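Local coordinates for protein 6-phosphogluconate dehydrogenase, NAD-binding (Mycolicibacterium smegmatis MC2 155, PDB 6SMT) that reduces imines with S-enantioselectivity, probably taking the hydride from NADPH held in a Rossmann-type domain, at residues B[100-103]-B[104-108]; B[174-177]-B[178-182]; B[287-290]-B[291-294]. All coordinates share one frame; numbering follows the deposited sequence.

Interactions 1 and 2 touch each other beside the bound NADPH. Their centres are 12 Å apart. Ser101 OG of interaction 1 lies 2.7 Å from Asp176 OD2 of interaction 2, a probable hydrogen bond. Pro104, at the start of helix 104-116, packs on Ala174 of helix 171-199. The loop before helix 104-116 and the long helix 171-199 thus meet next to the cofactor, where Ser101 also touches the nicotinamide ribose. Leu180 of interaction 2 also lines the pocket holding (2S)-2-ethylhexan-1-ol. Interaction 3 stands apart near the C-terminus. Its nearest atoms are about 8 Å from interaction 2 and about 17 Å from interaction 1. All three contacts touch the second subunit.

Interaction 1: residues B[100-103]-B[104-108]; sequences SSDT and PDRAR. With NDP (NADPH dihydro-nicotinamide-adenine-dinucleotide phosphate), chain L.
The carboxylate of Asp102 meets the stem of Arg106 rather than its charged end. Asp102 OD1 lies 3.5 Å from Arg106 CG, and the carboxylate and guanidinium planes are turned 40° apart. The opposite charges stay separate, with Asp102 OD2 4.7 Å from Arg106 NH1. Bends at chi2 and chi3 carry the guanidinium of Arg106 off to a salt bridge with Asp78. Within the same helical turn, the carboxylate carbon of Asp105 sits at the edge of the Arg108 guanidinium, in its plane. Their salt bridge runs from Arg108 NH1 to Asp105 OD1 at 2.8 Å and meets the oxygen from above the carboxylate plane.

Thr103 is the N-cap of helix 104-116. Its OG1 accepts from Arg106 N at 3.2 Å. With OG1 between the backbone N and the carbonyl carbon (chi1 67°), the hydroxyl can reach this N-H. Thr103 O accepts from Ala107 N at 3.1 Å, which starts the regular helix bonding. Thr103 N donates to Asp102 OD1 at 2.8 Å, on the anti lone pair of that oxygen.

This loop follows strand 95-98 of the Rossmann-type sheet and reaches the cofactor. Ser101 N donates to NDP O3D, a hydroxyl of the nicotinamide ribose, at 2.9 Å and 163°. Asp102 OD2 also accepts from His77 N. Two backbone N-H groups thus fix the rotation of the Asp102 carboxylate and would tend to keep it ionised.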
loop_
_atom_site.group_PDB
_atom_site.type_symbol
_atom_site.label_atom_id
_atom_site.label_comp_id
_atom_site.label_asym_id
_atom_site.label_seq_id
_atom_site.Cartn_x
_atom_site.Cartn_y
_atom_site.Cartn_z
ATOM N N SER B 100 13.094 11.197 -15.858
ATOM C CA SER B 100 13.962 10.211 -15.219
ATOM C C SER B 100 13.922 10.434 -13.718
ATOM O O SER B 100 14.258 11.558 -13.258
ATOM C CB SER B 100 15.403 10.346 -15.756
ATOM O OG SER B 100 15.396 10.191 -17.203
ATOM N N SER B 101 13.509 9.460 -12.930
ATOM C CA SER B 101 13.208 9.721 -11.511
ATOM C C SER B 101 14.464 10.036 -10.703
ATOM O O SER B 101 15.411 9.219 -10.745
ATOM C CB SER B 101 12.447 8.482 -10.982
ATOM O OG SER B 101 12.035 8.749 -9.631
ATOM N N ASP B 102 14.498 11.144 -10.005
ATOM C CA ASP B 102 15.607 11.535 -9.146
ATOM C C ASP B 102 15.119 12.673 -8.246
ATOM O O ASP B 102 13.915 12.993 -8.229
ATOM C CB ASP B 102 16.837 11.952 -9.987
ATOM C CG ASP B 102 18.191 11.642 -9.386
ATOM O OD1 ASP B 102 18.339 11.796 -8.129
ATOM O OD2 ASP B 102 19.133 11.264 -10.157
ATOM N N THR B 103 16.044 13.225 -7.415
ATOM C CA THR B 103 15.634 14.177 -6.375
ATOM C C THR B 103 15.333 15.555 -6.939
ATOM O O THR B 103 15.696 15.931 -8.066
ATOM C CB THR B 103 16.729 14.321 -5.351
ATOM O OG1 THR B 103 17.842 14.960 -6.001
ATOM C CG2 THR B 103 17.122 12.983 -4.800
ATOM N N PRO B 104 14.585 16.368 -6.176
ATOM C CA PRO B 104 14.335 17.730 -6.586
ATOM C C PRO B 104 15.603 18.523 -6.934
ATOM O O PRO B 104 15.612 19.256 -7.900
ATOM C CB PRO B 104 13.568 18.307 -5.381
ATOM C CG PRO B 104 12.877 17.087 -4.819
ATOM C CD PRO B 104 13.808 15.936 -5.001
ATOM N N ASP B 105 16.660 18.345 -6.117
ATOM C CA ASP B 105 17.850 19.136 -6.446
ATOM C C ASP B 105 18.466 18.632 -7.746
ATOM O O ASP B 105 19.083 19.484 -8.424
ATOM C CB ASP B 105 18.869 19.066 -5.316
ATOM C CG ASP B 105 18.582 20.095 -4.223
ATOM O OD1 ASP B 105 17.772 21.079 -4.403
ATOM O OD2 ASP B 105 19.205 19.969 -3.177
ATOM N N ARG B 106 18.371 17.347 -8.139
ATOM C CA ARG B 106 18.892 16.887 -9.429
ATOM C C ARG B 106 18.040 17.484 -10.561
ATOM O O ARG B 106 18.559 17.770 -11.615
ATOM C CB ARG B 106 19.004 15.383 -9.505
ATOM C CG ARG B 106 20.074 14.847 -8.559
ATOM C CD ARG B 106 21.460 15.452 -8.676
ATOM N NE ARG B 106 21.987 15.174 -9.979
ATOM C CZ ARG B 106 22.805 14.185 -10.312
ATOM N NH1 ARG B 106 23.210 13.383 -9.364
ATOM N NH2 ARG B 106 23.133 13.933 -11.575
ATOM N N ALA B 107 16.746 17.615 -10.401
ATOM C CA ALA B 107 15.916 18.230 -11.446
ATOM C C ALA B 107 16.326 19.688 -11.659
ATOM O O ALA B 107 16.431 20.129 -12.797
ATOM C CB ALA B 107 14.501 18.115 -11.042
ATOM N N ARG B 108 16.584 20.409 -10.574
ATOM C CA ARG B 108 17.029 21.837 -10.674
ATOM C C ARG B 108 18.411 21.913 -11.311
ATOM O O ARG B 108 18.647 22.801 -12.109
ATOM C CB ARG B 108 17.012 22.442 -9.272
ATOM C CG ARG B 108 15.645 22.581 -8.609
ATOM C CD ARG B 108 15.727 23.034 -7.122
ATOM N NE ARG B 108 14.437 22.946 -6.486
ATOM C CZ ARG B 108 14.136 22.197 -5.518
ATOM N NH1 ARG B 108 15.086 21.566 -4.803
ATOM N NH2 ARG B 108 12.877 22.206 -5.129
HETATM P PA NDP L . 15.569 2.095 -16.334
HETATM O O1A NDP L . 15.232 2.979 -15.169
HETATM O O2A NDP L . 15.996 0.679 -16.106
HETATM O O5B NDP L . 16.629 2.850 -17.240
HETATM C C5B NDP L . 17.094 2.156 -18.412
HETATM C C4B NDP L . 17.461 3.181 -19.455
HETATM O O4B NDP L . 18.509 4.066 -18.966
HETATM C C3B NDP L . 18.042 2.524 -20.723
HETATM O O3B NDP L . 17.726 3.283 -21.875
HETATM C C2B NDP L . 19.525 2.584 -20.428
HETATM O O2B NDP L . 20.425 2.528 -21.530
HETATM C C1B NDP L . 19.589 3.996 -19.879
HETATM N N9A NDP L . 20.820 4.312 -19.162
HETATM C C8A NDP L . 21.251 3.823 -17.951
HETATM N N7A NDP L . 22.401 4.334 -17.579
HETATM C C5A NDP L . 22.764 5.197 -18.600
HETATM C C6A NDP L . 23.901 6.011 -18.840
HETATM N N6A NDP L . 24.891 6.181 -17.970
HETATM N N1A NDP L . 23.923 6.713 -19.993
HETATM C C2A NDP L . 22.915 6.603 -20.863
HETATM N N3A NDP L . 21.813 5.852 -20.756
HETATM C C4A NDP L . 21.809 5.158 -19.612
HETATM O O3 NDP L . 14.376 1.987 -17.399
HETATM P PN NDP L . 12.844 2.262 -17.504
HETATM O O1N NDP L . 12.525 2.393 -18.925
HETATM O O2N NDP L . 12.113 1.233 -16.718
HETATM O O5D NDP L . 12.597 3.643 -16.717
HETATM C C5D NDP L . 13.112 4.869 -17.221
HETATM C C4D NDP L . 12.745 5.934 -16.217
HETATM O O4D NDP L . 11.297 6.017 -16.174
HETATM C C3D NDP L . 13.224 5.707 -14.776
HETATM O O3D NDP L . 13.707 6.896 -14.163
HETATM C C2D NDP L . 11.962 5.232 -14.079
HETATM O O2D NDP L . 11.901 5.484 -12.678
HETATM C C1D NDP L . 10.857 5.944 -14.816
HETATM N N1N NDP L . 9.566 5.230 -14.800
HETATM C C2N NDP L . 9.488 3.928 -15.219
HETATM C C3N NDP L . 8.335 3.223 -15.135
HETATM C C7N NDP L . 8.229 1.816 -15.570
HETATM O O7N NDP L . 7.117 1.270 -15.389
HETATM N N7N NDP L . 9.234 1.177 -16.147
HETATM C C4N NDP L . 7.150 3.827 -14.561
HETATM C C5N NDP L . 7.267 5.223 -14.191
HETATM C C6N NDP L . 8.395 5.882 -14.340
HETATM P P2B NDP L . 20.780 1.051 -22.113
HETATM O O1X NDP L . 22.010 1.333 -23.028
HETATM O O2X NDP L . 21.177 0.195 -20.913
HETATM O O3X NDP L . 19.617 0.478 -22.817
#

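Interaction 2: residues B[174-177]-B[178-182]; sequences AFDM and ALLDL
Met177 O accepts two donors, Asp181 N and a water. Asp181 N stands 3.3 Å from Met177 O, a long bond for a helix. The water donates to Met177 O at 2.9 Å and to Asp181 OD2 at 2.7 Å. It therefore joins the backbone of one turn to the side chain of the next. Asp181 OD2 is also hydrogen-bonded to His192 of the second subunit, so the helix and the dimer interface share this carboxylate.

The regular i to i+4 bonds run through about two turns of the long helix 171-199, which lies in the reductive aminase-like C-terminal family region. The shortest runs from Leu180 N to Asp176 O at 2.8 Å. The side chains of this pair meet too. A chi1 of -159° turns CG of Asp176 away from its own N, and the carboxylate lies at a slant across Leu180. OD1 of Asp176 touches Leu180 CD1 at 3.3 Å, while OD2 bonds to Ser101 in the cofactor loop. Leu180 also touches the bound (2S)-2-ethylhexan-1-ol.

On another side of the helix, Phe175 CB packs on Leu179 CD1 at 4.2 Å. Both residues rest on Leu141 of strand 139-143. The Phe175 ring meets His210 of the second subunit with the two planes at about 80°.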
loop_
_atom_site.group_PDB
_atom_site.type_symbol
_atom_site.label_atom_id
_atom_site.label_comp_id
_atom_site.label_asym_id
_atom_site.label_seq_id
_atom_site.Cartn_x
_atom_site.Cartn_y
_atom_site.Cartn_z
ATOM N N ALA B 174 9.542 16.463 -6.191
ATOM C CA ALA B 174 9.107 16.410 -4.813
ATOM C C ALA B 174 7.850 15.580 -4.690
ATOM O O ALA B 174 7.735 14.752 -3.728
ATOM C CB ALA B 174 8.882 17.782 -4.269
ATOM N N PHE B 175 6.861 15.761 -5.577
ATOM C CA PHE B 175 5.739 14.837 -5.554
ATOM C C PHE B 175 6.212 13.409 -5.792
ATOM O O PHE B 175 5.707 12.459 -5.150
ATOM C CB PHE B 175 4.730 15.211 -6.661
ATOM C CG PHE B 175 3.816 16.368 -6.338
ATOM C CD1 PHE B 175 4.209 17.698 -6.427
ATOM C CD2 PHE B 175 2.516 16.133 -5.958
ATOM C CE1 PHE B 175 3.350 18.740 -6.083
ATOM C CE2 PHE B 175 1.679 17.186 -5.584
ATOM C CZ PHE B 175 2.060 18.459 -5.734
ATOM N N ASP B 176 7.089 13.185 -6.756
ATOM C CA ASP B 176 7.565 11.815 -7.078
ATOM C C ASP B 176 8.137 11.196 -5.819
ATOM O O ASP B 176 7.944 9.982 -5.567
ATOM C CB ASP B 176 8.596 11.909 -8.208
ATOM C CG ASP B 176 8.848 10.637 -9.009
ATOM O OD1 ASP B 176 7.881 9.843 -9.169
ATOM O OD2 ASP B 176 9.973 10.548 -9.625
ATOM N N MET B 177 8.961 11.926 -5.074
ATOM C CA MET B 177 9.588 11.323 -3.875
ATOM C C MET B 177 8.516 10.848 -2.905
ATOM O O MET B 177 8.642 9.756 -2.310
ATOM C CB MET B 177 10.484 12.301 -3.117
ATOM C CG MET B 177 11.748 12.759 -3.852
ATOM S SD MET B 177 12.933 11.522 -4.401
ATOM C CE MET B 177 12.272 11.066 -6.006
ATOM N N ALA B 178 7.465 11.620 -2.730
ATOM C CA ALA B 178 6.366 11.209 -1.818
ATOM C C ALA B 178 5.591 10.027 -2.375
ATOM O O ALA B 178 5.274 9.011 -1.669
ATOM C CB ALA B 178 5.435 12.395 -1.544
ATOM N N LEU B 179 5.206 10.082 -3.630
ATOM C CA LEU B 179 4.310 9.105 -4.236
ATOM C C LEU B 179 5.045 7.787 -4.439
ATOM O O LEU B 179 4.475 6.671 -4.227
ATOM C CB LEU B 179 3.780 9.644 -5.547
ATOM C CG LEU B 179 2.898 10.900 -5.388
ATOM C CD1 LEU B 179 2.707 11.512 -6.771
ATOM C CD2 LEU B 179 1.560 10.566 -4.760
ATOM N N LEU B 180 6.314 7.799 -4.826
ATOM C CA LEU B 180 7.047 6.531 -4.957
ATOM C C LEU B 180 7.331 5.917 -3.609
ATOM O O LEU B 180 7.483 4.688 -3.512
ATOM C CB LEU B 180 8.372 6.850 -5.636
ATOM C CG LEU B 180 8.259 7.206 -7.108
ATOM C CD1 LEU B 180 9.660 7.530 -7.653
ATOM C CD2 LEU B 180 7.613 6.148 -7.968
ATOM N N ASP B 181 7.536 6.699 -2.583
ATOM C CA ASP B 181 7.658 6.207 -1.202
ATOM C C ASP B 181 6.419 5.362 -0.872
ATOM O O ASP B 181 6.547 4.193 -0.466
ATOM C CB ASP B 181 7.839 7.395 -0.294
ATOM C CG ASP B 181 7.827 7.179 1.151
ATOM O OD1 ASP B 181 7.856 5.992 1.578
ATOM O OD2 ASP B 181 7.821 8.191 1.864
ATOM N N LEU B 182 5.252 5.945 -1.060
ATOM C CA LEU B 182 3.987 5.175 -0.841
ATOM C C LEU B 182 4.001 3.913 -1.680
ATOM O O LEU B 182 3.679 2.815 -1.181
ATOM C CB LEU B 182 2.828 6.090 -1.153
ATOM C CG LEU B 182 1.477 5.410 -1.244
ATOM C CD1 LEU B 182 1.129 4.767 0.078
ATOM C CD2 LEU B 182 0.419 6.331 -1.745
HETATM O O HOH W 1 8.914 10.321 0.535
#

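Interaction 3: residues B[287-290]-B[291-294]; sequences RIAS and EMTT
Met292 N donates to Ala289 O at 2.9 Å, the shortest hydrogen bond between 287-290 and 291-294. The bond is fairly straight at the hydrogen, 160°. Glu291 N donates to Ile288 O at 3.0 Å, less straight. Thr293 N closes on Ser290 O at 3.2 Å and is the straightest of the three.

Every one of these bonds spans three residues, the mark of a 3-10 helix. Ser290 N to Arg287 O, at 3.2 Å, adds an earlier turn of the same kind. The 3-10 winding stops after Met292, as the psi of Thr293 swings to 146°. This segment follows helix 263-280, near the C-terminus of the chain. It lies in the reductive aminase-like C-terminal family region.

Side chains add one apolar touch. Met292 CG lies anti to the carbonyl carbon (chi1 -63°), and the chain runs extended beyond it. That course brings SD to within 3.9 Å of Ala289 CB, with CE close to the same methyl. The thioether thus lies alongside Ala289. Thr293 CG2 rests on Ser290 O at 3.4 Å, and its OG1 bonds to Leu295 N.

Outward, Ile288 turns into its own subunit against Tyr271 and against Val241 and Val244 of helix 241-257. Arg287 is held by a salt bridge to Asp283. Its side chain and that of Glu291 touch Thr275 of helix 263-280. Ala289 packs on Gly191 of the second subunit, and Met292 packs on Gly188 of that subunit. Backbone hydrogen bonds from Met292 and Thr294 also reach the second subunit.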
loop_
_atom_site.group_PDB
_atom_site.type_symbol
_atom_site.label_atom_id
_atom_site.label_comp_id
_atom_site.label_asym_id
_atom_site.label_seq_id
_atom_site.Cartn_x
_atom_site.Cartn_y
_atom_site.Cartn_z
ATOM N N ARG B 287 -1.826 9.418 14.146
ATOM C CA ARG B 287 -0.784 9.986 15.009
ATOM C C ARG B 287 0.549 9.312 14.782
ATOM O O ARG B 287 1.569 9.895 15.137
ATOM C CB ARG B 287 -1.204 9.719 16.452
ATOM C CG ARG B 287 -0.268 10.224 17.523
ATOM C CD ARG B 287 -0.228 11.686 17.643
ATOM N NE ARG B 287 -1.315 12.186 18.440
ATOM C CZ ARG B 287 -1.460 13.451 18.873
ATOM N NH1 ARG B 287 -0.630 14.405 18.453
ATOM N NH2 ARG B 287 -2.495 13.733 19.657
ATOM N N ILE B 288 0.608 8.080 14.289
ATOM C CA ILE B 288 1.859 7.251 14.337
ATOM C C ILE B 288 2.995 7.981 13.628
ATOM O O ILE B 288 4.164 7.917 14.094
ATOM C CB ILE B 288 1.598 5.847 13.784
ATOM C CG1 ILE B 288 0.677 5.042 14.711
ATOM C CG2 ILE B 288 2.924 5.071 13.573
ATOM C CD1 ILE B 288 0.044 3.823 14.002
ATOM N N ALA B 289 2.748 8.491 12.438
ATOM C CA ALA B 289 3.822 9.014 11.586
ATOM C C ALA B 289 4.546 10.178 12.278
ATOM O O ALA B 289 5.737 10.415 11.931
ATOM C CB ALA B 289 3.246 9.413 10.270
ATOM N N SER B 290 3.927 10.893 13.214
ATOM C CA SER B 290 4.695 11.920 13.943
ATOM C C SER B 290 6.007 11.345 14.471
ATOM O O SER B 290 7.015 12.097 14.447
ATOM C CB SER B 290 3.887 12.466 15.077
ATOM O OG SER B 290 2.745 13.117 14.528
ATOM N N GLU B 291 6.009 10.139 15.031
ATOM C CA GLU B 291 7.160 9.492 15.660
ATOM C C GLU B 291 8.221 9.092 14.647
ATOM O O GLU B 291 9.271 8.588 15.042
ATOM C CB GLU B 291 6.772 8.334 16.565
ATOM C CG GLU B 291 5.981 8.858 17.753
ATOM C CD GLU B 291 6.800 9.749 18.706
ATOM O OE1 GLU B 291 8.046 9.567 18.795
ATOM O OE2 GLU B 291 6.157 10.510 19.438
ATOM N N MET B 292 8.035 9.378 13.366
ATOM C CA MET B 292 9.055 9.122 12.341
ATOM C C MET B 292 10.058 10.276 12.340
ATOM O O MET B 292 11.068 10.050 11.667
ATOM C CB MET B 292 8.392 8.959 10.977
ATOM C CG MET B 292 7.443 7.733 10.937
ATOM S SD MET B 292 6.648 7.668 9.292
ATOM C CE MET B 292 5.557 6.269 9.497
ATOM N N THR B 293 9.784 11.391 12.973
ATOM C CA THR B 293 10.791 12.504 12.962
ATOM C C THR B 293 12.091 12.018 13.580
ATOM O O THR B 293 12.070 11.212 14.568
ATOM C CB THR B 293 10.181 13.723 13.645
ATOM O OG1 THR B 293 11.092 14.791 13.353
ATOM C CG2 THR B 293 10.029 13.527 15.134
ATOM N N THR B 294 13.208 12.536 13.059
ATOM C CA THR B 294 14.541 12.425 13.741
ATOM C C THR B 294 14.996 13.804 14.251
ATOM O O THR B 294 16.190 13.873 14.721
ATOM C CB THR B 294 15.583 11.811 12.806
ATOM O OG1 THR B 294 15.762 12.767 11.772
ATOM C CG2 THR B 294 15.123 10.438 12.297
#